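Side-chain contacts in E3 ubiquitin-protein ligase HERC2 (Homo sapiens, PDB 4L1M), which acts as an E3 ubiquitin-protein ligase, its first RCC1-like domain forming a seven-bladed beta-propeller that probably serves as a protein-interaction module: residues E254-D258 / L259-K263; V316-S320 / T321-A325. All coordinates share one frame; numbering follows the deposited sequence.

Contact 1: E254-D258 / L259-K263; sequences EKLQD and LDVVK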
ATOM      1  N   GLU A 254      17.695  12.889  -2.210  1.00 49.82           N
ATOM      2  CA  GLU A 254      18.128  14.189  -2.674  1.00 54.64           C
ATOM      3  C   GLU A 254      17.551  14.571  -4.054  1.00 56.10           C
ATOM      4  O   GLU A 254      17.259  15.738  -4.305  1.00 58.79           O
ATOM      5  CB  GLU A 254      19.691  14.266  -2.703  1.00 57.80           C
ATOM      6  CG  GLU A 254      20.493  14.031  -1.382  1.00 61.03           C
ATOM      7  CD  GLU A 254      20.941  12.556  -1.046  1.00 62.51           C
ATOM      8  OE1 GLU A 254      21.141  11.727  -1.972  1.00 63.18           O
ATOM      9  OE2 GLU A 254      21.134  12.217   0.165  1.00 60.71           O
ATOM     10  N   LYS A 255      17.302  13.602  -4.919  1.00 56.20           N
ATOM     11  CA  LYS A 255      16.691  13.907  -6.242  1.00 56.73           C
ATOM     12  C   LYS A 255      15.246  14.374  -6.176  1.00 55.39           C
ATOM     13  O   LYS A 255      14.775  15.010  -7.111  1.00 57.58           O
ATOM     14  CB  LYS A 255      16.741  12.703  -7.161  1.00 58.12           C
ATOM     15  CG  LYS A 255      18.151  12.228  -7.439  1.00 60.75           C
ATOM     16  CD  LYS A 255      18.909  13.160  -8.350  1.00 61.87           C
ATOM     17  CE  LYS A 255      20.349  12.691  -8.498  1.00 62.17           C
ATOM     18  NZ  LYS A 255      21.074  13.624  -9.386  1.00 66.32           N
ATOM     19  N   LEU A 256      14.542  14.057  -5.090  1.00 54.43           N
ATOM     20  CA  LEU A 256      13.152  14.472  -4.902  1.00 55.69           C
ATOM     21  C   LEU A 256      13.025  15.754  -4.071  1.00 59.12           C
ATOM     22  O   LEU A 256      11.894  16.255  -3.865  1.00 61.21           O
ATOM     23  CB  LEU A 256      12.351  13.388  -4.189  1.00 51.45           C
ATOM     24  CG  LEU A 256      12.186  12.083  -4.925  1.00 49.46           C
ATOM     25  CD1 LEU A 256      11.396  11.131  -4.042  1.00 48.66           C
ATOM     26  CD2 LEU A 256      11.493  12.226  -6.265  1.00 49.37           C
ATOM     27  N   GLN A 257      14.162  16.299  -3.641  1.00 60.63           N
ATOM     28  CA  GLN A 257      14.204  17.190  -2.481  1.00 62.46           C
ATOM     29  C   GLN A 257      13.681  18.577  -2.776  1.00 64.47           C
ATOM     30  O   GLN A 257      13.558  19.380  -1.874  1.00 66.26           O
ATOM     31  CB  GLN A 257      15.644  17.272  -1.908  1.00 60.35           C
ATOM     32  CG  GLN A 257      16.514  18.316  -2.612  1.00 60.55           C
ATOM     33  CD  GLN A 257      18.048  18.146  -2.430  1.00 59.09           C
ATOM     34  OE1 GLN A 257      18.544  17.482  -1.497  1.00 57.96           O
ATOM     35  NE2 GLN A 257      18.800  18.752  -3.349  1.00 58.62           N
ATOM     36  N   ASP A 258      13.405  18.860  -4.042  1.00 67.13           N
ATOM     37  CA  ASP A 258      12.712  20.084  -4.416  1.00 71.32           C
ATOM     38  C   ASP A 258      11.238  19.953  -4.904  1.00 68.61           C
ATOM     39  O   ASP A 258      10.608  20.947  -5.335  1.00 71.68           O
ATOM     40  CB  ASP A 258      13.523  20.771  -5.513  1.00 75.04           C
ATOM     41  CG  ASP A 258      13.805  19.852  -6.686  1.00 76.03           C
ATOM     42  OD1 ASP A 258      13.958  18.608  -6.482  1.00 73.87           O
ATOM     43  OD2 ASP A 258      13.853  20.388  -7.817  1.00 78.08           O
ATOM     44  N   LEU A 259      10.672  18.767  -4.805  1.00 63.90           N
ATOM     45  CA  LEU A 259       9.365  18.522  -5.366  1.00 63.57           C
ATOM     46  C   LEU A 259       8.496  18.447  -4.096  1.00 62.73           C
ATOM     47  O   LEU A 259       8.999  18.161  -2.987  1.00 60.35           O
ATOM     48  CB  LEU A 259       9.362  17.220  -6.195  1.00 61.81           C
ATOM     49  CG  LEU A 259      10.573  17.179  -7.105  1.00 63.74           C
ATOM     50  CD1 LEU A 259      10.791  15.784  -7.667  1.00 62.50           C
ATOM     51  CD2 LEU A 259      10.463  18.213  -8.227  1.00 65.37           C
ATOM     52  N   ASP A 260       7.213  18.733  -4.242  1.00 61.35           N
ATOM     53  CA  ASP A 260       6.285  18.578  -3.138  1.00 60.53           C
ATOM     54  C   ASP A 260       5.610  17.199  -3.256  1.00 56.15           C
ATOM     55  O   ASP A 260       4.478  17.057  -3.722  1.00 57.84           O
ATOM     56  CB  ASP A 260       5.281  19.734  -3.118  1.00 65.50           C
ATOM     57  CG  ASP A 260       4.491  19.813  -1.805  1.00 68.56           C
ATOM     58  OD1 ASP A 260       4.695  18.982  -0.879  1.00 65.99           O
ATOM     59  OD2 ASP A 260       3.644  20.727  -1.722  1.00 75.85           O
ATOM     60  N   VAL A 261       6.347  16.178  -2.849  1.00 51.00           N
ATOM     61  CA  VAL A 261       5.849  14.806  -2.831  1.00 47.08           C
ATOM     62  C   VAL A 261       4.872  14.653  -1.672  1.00 46.10           C
ATOM     63  O   VAL A 261       5.128  15.165  -0.601  1.00 48.04           O
ATOM     64  CB  VAL A 261       7.022  13.801  -2.694  1.00 44.25           C
ATOM     65  CG1 VAL A 261       6.528  12.401  -2.462  1.00 43.21           C
ATOM     66  CG2 VAL A 261       7.868  13.815  -3.944  1.00 45.33           C
ATOM     67  N   VAL A 262       3.775  13.932  -1.889  1.00 44.50           N
ATOM     68  CA  VAL A 262       2.760  13.732  -0.857  1.00 45.61           C
ATOM     69  C   VAL A 262       2.386  12.259  -0.544  1.00 45.23           C
ATOM     70  O   VAL A 262       1.847  11.980   0.528  1.00 43.67           O
ATOM     71  CB  VAL A 262       1.463  14.529  -1.177  1.00 48.10           C
ATOM     72  CG1 VAL A 262       1.779  16.019  -1.213  1.00 50.70           C
ATOM     73  CG2 VAL A 262       0.832  14.094  -2.490  1.00 46.90           C
ATOM     74  N   LYS A 263       2.711  11.329  -1.438  1.00 44.57           N
ATOM     75  CA  LYS A 263       2.502   9.911  -1.156  1.00 44.45           C
ATOM     76  C   LYS A 263       3.650   9.079  -1.713  1.00 43.00           C
ATOM     77  O   LYS A 263       4.286   9.463  -2.702  1.00 45.15           O
ATOM     78  CB  LYS A 263       1.188   9.414  -1.754  1.00 45.99           C
ATOM     79  CG  LYS A 263      -0.070   9.805  -0.991  1.00 49.83           C
TER
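Leu256 and Leu259 carry the apolar part of this local contact: CD2 of Leu256 lies 3.9 Å from CD1 of Leu259, and the two side chains cross at about a right angle. In Leu259, CG stands anti to the carbonyl carbon (chi1 -46°), which sets it beside the backbone N, and CD1 lies against the start of the same turn, 3.9 Å from CA of Leu256. A looser touch follows two residues on, where CD1 of Leu256 approaches CG2 of Val261 at 4.4 Å. Trp283 and Pro302 also pack on Leu256, and Val228 of the preceding blade meets both Leu256 and Val261.

The polar part is one backbone hydrogen bond, from Leu259 N to Leu256 O at 2.9 Å, which closes the type I beta turn Leu256-Leu259, begun at the last residue of the 3-10 segment 254-256. It is fairly straight at the hydrogen, 163°, although the donor stands above the carbonyl plane. Asp258, at the turn's third position, lies side by side with Leu259, its OD1 3.7 Å from CG of that leucine.

The chain passes here from strand 250-252 of one blade to strand 261-267 of the next, and apolar contacts seat the turn against both.

Contact 2: V316-S320 / T321-A325; sequences VAAGS and THCLA
Val316 and Ala325 meet at the apolar end of this tight hairpin, with CG2 of the valine 4.2 Å from CB of the alanine. On the same face, SG of Cys323, set beside the backbone N, is carried over to CA and CB of Ala318, 4.0 Å from the latter. Ile272 and Phe270 of the neighbouring blade cover this face at Val316 and Cys323, respectively. Ala317 and Leu324 pair on the other face, where Leu324 packs on Ile368 and Cys370.

Strands 313-318 and 322-327 are the first two of a four-stranded antiparallel blade of the RCC1-type beta-propeller; the N-to-C directions of segments 316-318 and 322-325 make 166°, close to antiparallel. Ala317 and Leu324 form a hydrogen-bonded pair: Ala317 N to Leu324 O and Leu324 N to Ala317 O are both 2.8 Å, the latter donor in the carbonyl plane.

Nearer the turn, Gly319 N donates to His322 O at 2.7 Å, with the donor nearly in line with the C=O bond but the hydrogen bent at 143°. The His322 ring swings back obliquely to CA of Gly319 (chi1 81°), and its NE2 is hydrogen-bonded to Ser375 OG. At the turn itself, Ser320 OG hydrogen-bonds Asp105 OD1.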
ATOM      1  N   VAL A 316      -1.900   6.288  -6.683  1.00 44.54           N
ATOM      2  CA  VAL A 316      -1.219   5.183  -7.329  1.00 45.70           C
ATOM      3  C   VAL A 316      -1.321   3.993  -6.406  1.00 43.34           C
ATOM      4  O   VAL A 316      -1.173   4.132  -5.215  1.00 40.92           O
ATOM      5  CB  VAL A 316       0.288   5.478  -7.555  1.00 46.13           C
ATOM      6  CG1 VAL A 316       1.018   4.211  -7.989  1.00 45.56           C
ATOM      7  CG2 VAL A 316       0.466   6.570  -8.595  1.00 46.91           C
ATOM      8  N   ALA A 317      -1.569   2.821  -6.978  1.00 45.43           N
ATOM      9  CA  ALA A 317      -1.657   1.578  -6.207  1.00 43.09           C
ATOM     10  C   ALA A 317      -0.657   0.607  -6.823  1.00 42.22           C
ATOM     11  O   ALA A 317      -0.719   0.322  -8.006  1.00 42.87           O
ATOM     12  CB  ALA A 317      -3.055   1.030  -6.262  1.00 42.10           C
ATOM     13  N   ALA A 318       0.288   0.157  -6.013  1.00 41.39           N
ATOM     14  CA  ALA A 318       1.359  -0.713  -6.468  1.00 41.14           C
ATOM     15  C   ALA A 318       1.093  -2.105  -5.970  1.00 39.43           C
ATOM     16  O   ALA A 318       1.053  -2.312  -4.789  1.00 37.61           O
ATOM     17  CB  ALA A 318       2.693  -0.221  -5.934  1.00 40.42           C
ATOM     18  N   GLY A 319       0.875  -3.045  -6.884  1.00 41.17           N
ATOM     19  CA  GLY A 319       0.815  -4.462  -6.557  1.00 40.60           C
ATOM     20  C   GLY A 319       2.238  -4.961  -6.475  1.00 41.04           C
ATOM     21  O   GLY A 319       3.150  -4.165  -6.333  1.00 43.71           O
ATOM     22  N   SER A 320       2.453  -6.266  -6.570  1.00 39.77           N
ATOM     23  CA  SER A 320       3.822  -6.807  -6.520  1.00 38.53           C
ATOM     24  C   SER A 320       4.648  -6.332  -7.710  1.00 39.06           C
ATOM     25  O   SER A 320       5.699  -5.710  -7.530  1.00 42.84           O
ATOM     26  CB  SER A 320       3.786  -8.315  -6.495  1.00 39.15           C
ATOM     27  OG  SER A 320       3.120  -8.736  -5.327  1.00 41.31           O
ATOM     28  N   THR A 321       4.161  -6.596  -8.918  1.00 38.49           N
ATOM     29  CA  THR A 321       4.868  -6.235 -10.131  1.00 38.53           C
ATOM     30  C   THR A 321       4.009  -5.469 -11.161  1.00 40.57           C
ATOM     31  O   THR A 321       4.355  -5.432 -12.334  1.00 40.72           O
ATOM     32  CB  THR A 321       5.466  -7.485 -10.788  1.00 39.70           C
ATOM     33  OG1 THR A 321       4.428  -8.389 -11.130  1.00 39.70           O
ATOM     34  CG2 THR A 321       6.431  -8.181  -9.842  1.00 39.41           C
ATOM     35  N   HIS A 322       2.901  -4.864 -10.715  1.00 40.58           N
ATOM     36  CA  HIS A 322       2.063  -4.026 -11.578  1.00 42.00           C
ATOM     37  C   HIS A 322       1.461  -2.890 -10.769  1.00 43.26           C
ATOM     38  O   HIS A 322       1.459  -2.948  -9.550  1.00 46.40           O
ATOM     39  CB  HIS A 322       0.971  -4.834 -12.257  1.00 42.68           C
ATOM     40  CG  HIS A 322      -0.231  -5.098 -11.403  1.00 43.16           C
ATOM     41  ND1 HIS A 322      -0.247  -6.056 -10.419  1.00 42.74           N
ATOM     42  CD2 HIS A 322      -1.478  -4.571 -11.428  1.00 44.70           C
ATOM     43  CE1 HIS A 322      -1.438  -6.097  -9.855  1.00 42.51           C
ATOM     44  NE2 HIS A 322      -2.208  -5.210 -10.453  1.00 45.09           N
ATOM     45  N   CYS A 323       0.996  -1.845 -11.446  1.00 42.22           N
ATOM     46  CA  CYS A 323       0.470  -0.662 -10.774  1.00 41.63           C
ATOM     47  C   CYS A 323      -0.747  -0.133 -11.467  1.00 41.31           C
ATOM     48  O   CYS A 323      -0.929  -0.365 -12.650  1.00 41.67           O
ATOM     49  CB  CYS A 323       1.479   0.472 -10.796  1.00 42.94           C
ATOM     50  SG  CYS A 323       2.988   0.161  -9.908  1.00 42.57           S
ATOM     51  N   LEU A 324      -1.559   0.588 -10.699  1.00 41.01           N
ATOM     52  CA  LEU A 324      -2.644   1.402 -11.207  1.00 42.66           C
ATOM     53  C   LEU A 324      -2.409   2.847 -10.779  1.00 42.05           C
ATOM     54  O   LEU A 324      -1.837   3.100  -9.721  1.00 40.37           O
ATOM     55  CB  LEU A 324      -3.995   0.979 -10.645  1.00 43.33           C
ATOM     56  CG  LEU A 324      -4.559  -0.419 -10.892  1.00 44.64           C
ATOM     57  CD1 LEU A 324      -6.068  -0.421 -10.697  1.00 44.98           C
ATOM     58  CD2 LEU A 324      -4.222  -0.948 -12.274  1.00 46.08           C
ATOM     59  N   ALA A 325      -2.861   3.773 -11.617  1.00 43.02           N
ATOM     60  CA  ALA A 325      -2.891   5.186 -11.278  1.00 44.55           C
ATOM     61  C   ALA A 325      -4.242   5.803 -11.608  1.00 45.31           C
ATOM     62  O   ALA A 325      -4.781   5.596 -12.702  1.00 48.06           O
ATOM     63  CB  ALA A 325      -1.805   5.913 -12.016  1.00 46.58           C
TER

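Contact 1 precedes contact 2 along the chain, and their centres lie about 20 Å apart, with nearest atoms about 7 Å apart and no touch between them. Contact 1 covers the passage into the four-stranded antiparallel blade that starts with strand 261-267; contact 2 lies in the blade after it, where 316-325 span the hairpin formed by the adjoining ends of strands 313-318 and 322-327 and the turn 319-321 between them. Their radial positions differ, contact 1 being centred about 19 Å from the chain centre and contact 2 about 9 Å. Thus the earlier contact marks a peripheral passage between blades and the later an inner hairpin, two positions in neighbouring parts of the same ring.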